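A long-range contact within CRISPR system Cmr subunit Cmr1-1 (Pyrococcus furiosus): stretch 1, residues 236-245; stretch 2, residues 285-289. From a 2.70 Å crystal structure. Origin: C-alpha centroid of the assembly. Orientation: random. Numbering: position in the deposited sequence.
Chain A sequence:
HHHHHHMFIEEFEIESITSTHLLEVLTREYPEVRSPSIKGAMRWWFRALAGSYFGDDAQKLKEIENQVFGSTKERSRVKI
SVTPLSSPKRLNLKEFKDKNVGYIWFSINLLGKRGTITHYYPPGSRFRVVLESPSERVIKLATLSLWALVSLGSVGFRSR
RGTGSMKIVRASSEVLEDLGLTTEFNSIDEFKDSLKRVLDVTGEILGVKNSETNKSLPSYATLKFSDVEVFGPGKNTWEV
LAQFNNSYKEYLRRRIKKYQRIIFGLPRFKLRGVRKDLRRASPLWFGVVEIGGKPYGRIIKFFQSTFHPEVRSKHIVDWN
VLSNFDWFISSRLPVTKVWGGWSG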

ATOM      1  N   ASN A 236      -4.169  -5.434 -19.892  1.00 92.53           N
ATOM      2  CA  ASN A 236      -4.830  -4.303 -19.266  1.00 87.30           C
ATOM      3  C   ASN A 236      -4.808  -4.481 -17.758  1.00 83.28           C
ATOM      4  O   ASN A 236      -4.309  -5.490 -17.259  1.00 75.77           O
ATOM      5  CB  ASN A 236      -6.266  -4.171 -19.772  1.00 81.74           C
ATOM      6  CG  ASN A 236      -7.027  -5.478 -19.697  1.00 82.57           C
ATOM      7  OD1 ASN A 236      -7.320  -5.973 -18.613  1.00 94.24           O
ATOM      8  ND2 ASN A 236      -7.354  -6.043 -20.850  1.00 85.68           N
ATOM      9  N   THR A 237      -5.355  -3.510 -17.036  1.00 87.72           N
ATOM     10  CA  THR A 237      -5.345  -3.547 -15.580  1.00 71.47           C
ATOM     11  C   THR A 237      -6.141  -4.735 -15.055  1.00 71.99           C
ATOM     12  O   THR A 237      -5.682  -5.452 -14.169  1.00 79.34           O
ATOM     13  CB  THR A 237      -5.911  -2.248 -14.980  1.00 69.06           C
ATOM     14  OG1 THR A 237      -5.196  -1.126 -15.510  1.00 68.94           O
ATOM     15  CG2 THR A 237      -5.780  -2.254 -13.463  1.00 68.09           C
ATOM     16  N   TRP A 238      -7.326  -4.944 -15.615  1.00 74.70           N
ATOM     17  CA  TRP A 238      -8.208  -6.011 -15.158  1.00 80.56           C
ATOM     18  C   TRP A 238      -7.547  -7.385 -15.254  1.00 85.74           C
ATOM     19  O   TRP A 238      -7.802  -8.258 -14.426  1.00 83.79           O
ATOM     20  CB  TRP A 238      -9.516  -6.005 -15.954  1.00 79.64           C
ATOM     21  CG  TRP A 238     -10.457  -4.889 -15.602  1.00 88.61           C
ATOM     22  CD1 TRP A 238     -10.864  -3.872 -16.417  1.00 89.19           C
ATOM     23  CD2 TRP A 238     -11.119  -4.683 -14.345  1.00 94.34           C
ATOM     24  NE1 TRP A 238     -11.735  -3.047 -15.748  1.00 87.77           N
ATOM     25  CE2 TRP A 238     -11.907  -3.523 -14.474  1.00 89.98           C
ATOM     26  CE3 TRP A 238     -11.121  -5.367 -13.124  1.00 89.72           C
ATOM     27  CZ2 TRP A 238     -12.688  -3.033 -13.428  1.00 88.44           C
ATOM     28  CZ3 TRP A 238     -11.898  -4.878 -12.088  1.00 81.98           C
ATOM     29  CH2 TRP A 238     -12.669  -3.724 -12.247  1.00 89.47           C
ATOM     30  N   GLU A 239      -6.697  -7.571 -16.259  1.00 85.33           N
ATOM     31  CA  GLU A 239      -6.008  -8.844 -16.436  1.00 88.46           C
ATOM     32  C   GLU A 239      -5.039  -9.086 -15.286  1.00 87.09           C
ATOM     33  O   GLU A 239      -4.924 -10.203 -14.782  1.00 85.58           O
ATOM     34  CB  GLU A 239      -5.261  -8.885 -17.771  1.00 98.97           C
ATOM     35  CG  GLU A 239      -4.828 -10.288 -18.179  1.00109.91           C
ATOM     36  CD  GLU A 239      -3.804 -10.287 -19.297  1.00124.59           C
ATOM     37  OE1 GLU A 239      -2.715  -9.707 -19.104  1.00121.56           O
ATOM     38  OE2 GLU A 239      -4.088 -10.863 -20.370  1.00132.27           O
ATOM     39  N   VAL A 240      -4.348  -8.028 -14.872  1.00 78.97           N
ATOM     40  CA  VAL A 240      -3.433  -8.092 -13.739  1.00 74.51           C
ATOM     41  C   VAL A 240      -4.182  -8.427 -12.452  1.00 71.75           C
ATOM     42  O   VAL A 240      -3.785  -9.323 -11.707  1.00 70.46           O
ATOM     43  CB  VAL A 240      -2.671  -6.767 -13.560  1.00 73.91           C
ATOM     44  CG1 VAL A 240      -1.965  -6.727 -12.211  1.00 65.48           C
ATOM     45  CG2 VAL A 240      -1.683  -6.571 -14.701  1.00 73.40           C
ATOM     46  N   LEU A 241      -5.269  -7.704 -12.204  1.00 70.26           N
ATOM     47  CA  LEU A 241      -6.120  -7.960 -11.047  1.00 67.38           C
ATOM     48  C   LEU A 241      -6.653  -9.392 -11.049  1.00 73.67           C
ATOM     49  O   LEU A 241      -6.754 -10.025  -9.998  1.00 79.29           O
ATOM     50  CB  LEU A 241      -7.282  -6.965 -11.010  1.00 65.19           C
ATOM     51  CG  LEU A 241      -6.942  -5.552 -10.533  1.00 67.25           C
ATOM     52  CD1 LEU A 241      -8.099  -4.602 -10.770  1.00 62.38           C
ATOM     53  CD2 LEU A 241      -6.560  -5.571  -9.061  1.00 64.94           C
ATOM     54  N   ALA A 242      -6.978  -9.902 -12.231  1.00 71.31           N
ATOM     55  CA  ALA A 242      -7.492 -11.261 -12.355  1.00 77.04           C
ATOM     56  C   ALA A 242      -6.432 -12.293 -11.986  1.00 71.34           C
ATOM     57  O   ALA A 242      -6.754 -13.351 -11.448  1.00 78.73           O
ATOM     58  CB  ALA A 242      -8.006 -11.511 -13.767  1.00 74.00           C
ATOM     59  N   GLN A 243      -5.172 -11.987 -12.277  1.00 73.36           N
ATOM     60  CA  GLN A 243      -4.075 -12.875 -11.902  1.00 80.11           C
ATOM     61  C   GLN A 243      -3.962 -12.976 -10.385  1.00 82.59           C
ATOM     62  O   GLN A 243      -3.793 -14.067  -9.837  1.00 75.93           O
ATOM     63  CB  GLN A 243      -2.752 -12.394 -12.504  1.00 82.16           C
ATOM     64  CG  GLN A 243      -2.487 -12.914 -13.910  1.00 97.95           C
ATOM     65  CD  GLN A 243      -2.232 -14.414 -13.938  1.00111.04           C
ATOM     66  OE1 GLN A 243      -1.877 -15.016 -12.919  1.00107.56           O
ATOM     67  NE2 GLN A 243      -2.414 -15.025 -15.106  1.00112.53           N
ATOM     68  N   PHE A 244      -4.060 -11.831  -9.716  1.00 73.17           N
ATOM     69  CA  PHE A 244      -4.071 -11.779  -8.261  1.00 71.04           C
ATOM     70  C   PHE A 244      -5.215 -12.615  -7.692  1.00 81.15           C
ATOM     71  O   PHE A 244      -5.078 -13.259  -6.654  1.00 82.55           O
ATOM     72  CB  PHE A 244      -4.192 -10.332  -7.780  1.00 70.83           C
ATOM     73  CG  PHE A 244      -2.893  -9.571  -7.786  1.00 76.03           C
ATOM     74  CD1 PHE A 244      -1.762 -10.095  -7.183  1.00 75.46           C
ATOM     75  CD2 PHE A 244      -2.805  -8.327  -8.394  1.00 77.75           C
ATOM     76  CE1 PHE A 244      -0.569  -9.393  -7.181  1.00 70.51           C
ATOM     77  CE2 PHE A 244      -1.616  -7.622  -8.401  1.00 80.37           C
ATOM     78  CZ  PHE A 244      -0.497  -8.155  -7.791  1.00 79.07           C
ATOM     79  N   ASN A 245      -6.347 -12.603  -8.386  1.00 79.12           N
ATOM     80  CA  ASN A 245      -7.538 -13.268  -7.889  1.00 73.95           C
ATOM     81  C   ASN A 245      -7.438 -14.784  -8.001  1.00 77.62           C
ATOM     82  O   ASN A 245      -7.851 -15.506  -7.094  1.00 76.55           O
ATOM     83  CB  ASN A 245      -8.770 -12.759  -8.633  1.00 70.95           C
ATOM     84  CG  ASN A 245     -10.061 -13.220  -7.995  1.00 73.11           C
ATOM     85  OD1 ASN A 245     -10.403 -12.801  -6.892  1.00 82.06           O
ATOM     86  ND2 ASN A 245     -10.792 -14.077  -8.691  1.00 72.11           N
ATOM     87  N   TRP A 285       1.338  -6.654   0.633  1.00 76.25           N
ATOM     88  CA  TRP A 285       0.339  -5.831  -0.038  1.00 71.73           C
ATOM     89  C   TRP A 285       0.489  -6.022  -1.529  1.00 68.76           C
ATOM     90  O   TRP A 285       1.587  -6.291  -2.008  1.00 78.97           O
ATOM     91  CB  TRP A 285       0.498  -4.349   0.300  1.00 64.51           C
ATOM     92  CG  TRP A 285       0.457  -4.005   1.753  1.00 66.45           C
ATOM     93  CD1 TRP A 285       0.261  -4.857   2.802  1.00 66.90           C
ATOM     94  CD2 TRP A 285       0.621  -2.702   2.320  1.00 62.08           C
ATOM     95  NE1 TRP A 285       0.296  -4.160   3.986  1.00 64.57           N
ATOM     96  CE2 TRP A 285       0.517  -2.835   3.715  1.00 65.90           C
ATOM     97  CE3 TRP A 285       0.857  -1.436   1.780  1.00 71.04           C
ATOM     98  CZ2 TRP A 285       0.635  -1.751   4.578  1.00 70.23           C
ATOM     99  CZ3 TRP A 285       0.970  -0.358   2.638  1.00 70.41           C
ATOM    100  CH2 TRP A 285       0.856  -0.523   4.022  1.00 68.19           C
ATOM    101  N   PHE A 286      -0.599  -5.884  -2.274  1.00 70.33           N
ATOM    102  CA  PHE A 286      -0.457  -5.839  -3.720  1.00 75.64           C
ATOM    103  C   PHE A 286      -1.389  -4.817  -4.353  1.00 74.65           C
ATOM    104  O   PHE A 286      -2.367  -4.374  -3.743  1.00 80.95           O
ATOM    105  CB  PHE A 286      -0.667  -7.225  -4.347  1.00 72.20           C
ATOM    106  CG  PHE A 286      -2.007  -7.846  -4.065  1.00 70.14           C
ATOM    107  CD1 PHE A 286      -3.093  -7.604  -4.896  1.00 66.86           C
ATOM    108  CD2 PHE A 286      -2.170  -8.711  -2.997  1.00 69.65           C
ATOM    109  CE1 PHE A 286      -4.320  -8.195  -4.646  1.00 67.04           C
ATOM    110  CE2 PHE A 286      -3.394  -9.305  -2.744  1.00 72.40           C
ATOM    111  CZ  PHE A 286      -4.472  -9.046  -3.568  1.00 66.70           C
ATOM    112  N   GLY A 287      -1.053  -4.438  -5.580  1.00 69.30           N
ATOM    113  CA  GLY A 287      -1.786  -3.433  -6.319  1.00 71.20           C
ATOM    114  C   GLY A 287      -1.229  -3.362  -7.726  1.00 69.94           C
ATOM    115  O   GLY A 287      -0.569  -4.295  -8.179  1.00 65.89           O
ATOM    116  N   VAL A 288      -1.489  -2.256  -8.416  1.00 67.35           N
ATOM    117  CA  VAL A 288      -1.058  -2.115  -9.800  1.00 63.45           C
ATOM    118  C   VAL A 288      -0.196  -0.872  -9.997  1.00 70.21           C
ATOM    119  O   VAL A 288      -0.586   0.232  -9.619  1.00 69.81           O
ATOM    120  CB  VAL A 288      -2.269  -2.056 -10.752  1.00 64.67           C
ATOM    121  CG1 VAL A 288      -1.817  -2.013 -12.211  1.00 60.45           C
ATOM    122  CG2 VAL A 288      -3.181  -3.249 -10.507  1.00 59.33           C
ATOM    123  N   VAL A 289       0.980  -1.061 -10.589  1.00 55.65           N
ATOM    124  CA  VAL A 289       1.856   0.051 -10.919  1.00 57.43           C
ATOM    125  C   VAL A 289       1.948   0.192 -12.438  1.00 61.28           C
ATOM    126  O   VAL A 289       1.947  -0.802 -13.168  1.00 65.64           O
ATOM    127  CB  VAL A 289       3.270  -0.136 -10.299  1.00 57.63           C
ATOM    128  CG1 VAL A 289       3.953  -1.392 -10.846  1.00 60.79           C
ATOM    129  CG2 VAL A 289       4.141   1.108 -10.514  1.00 55.26           C
TER

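Residues 237-245 belong to a helix that packs nearly antiparallel to the strand segment 285-289, with an angle of 163° between their N-to-C directions and a closest approach of 9.0 Å between their axes. No hydrogen bond crosses between the two stretches. The association rests on apolar packing and one aromatic stack. The two stretches bury 304 Å² between them, both sides summed.

Stretch 1 opens with Asn236, which lies beyond the reach of the strand but occupies the N-cap position, right before the helix. Its side chain caps the first turn: Glu239 N donates to Asn236 OD1 at 2.9 Å. A short polar side chain with an acceptor is well suited to this position.

Thr237, the first helical residue, lies near Val288, with 7.3 Å between Thr237 CA and Val288 CA. Its CA-to-CB bond points sideways relative to the strand, and with chi1 in the m well the methyl group makes the approach, Thr237 CG2 lying 4.1 Å from Val288 CG2. The hydroxyl oxygen lies farther from that methyl, so the apolar branch serves the contact. Trp238 points away from the strand and Glu239 is out of reach and exposed, consistent with the charged end of Glu239 lying outside this apolar contact.

One turn on from Asn236, Val240 points toward the strand. Val240 CG1 comes within 4.1 Å of Val288 CG2, a contact between two buried, beta-branched side chains. Leu241 reaches the same methyl differently. Its CA-to-CB bond points sideways, but the longer side chain brings its end closer, placing Leu241 CD2 4.3 Å from Val288 CG2. The CG2 methyl of Val288 is thus a common point of contact for Thr237, Val240 and Leu241, and Val288 has 77 Å² covered by the helix.

Ala242 and Gln243 take no part, being out of reach; Gln243 OE1 is hydrogen-bonded elsewhere in the structure. The next inward-facing position is Phe244, one turn beyond Val240, and the intervening turn is secured by the bond from Phe244 N to Val240 O at 3.2 Å. Phe244 has 78 Å² covered by the strand, the largest share on the helix. Its ring forms an offset stack with that of Phe286, whose CA-to-CB bond also points toward the opposing stretch. The ring centroids are 4.3 Å apart and the planes are inclined at 25°, with Phe244 CG 3.5 Å from Phe286 CD1. Flat, apolar rings can meet face over face in this way and exclude solvent over a broad area.

At the edge of the Phe244 ring, near its plane, Phe244 CE2 lies 3.5 Å from Gly287 O. Gly287 therefore contributes through its backbone, between the two inward-pointing residues Phe286 and Val288. Asn245 closes the stretch, pointing away from the strand, with its side-chain amide bonded elsewhere in the structure.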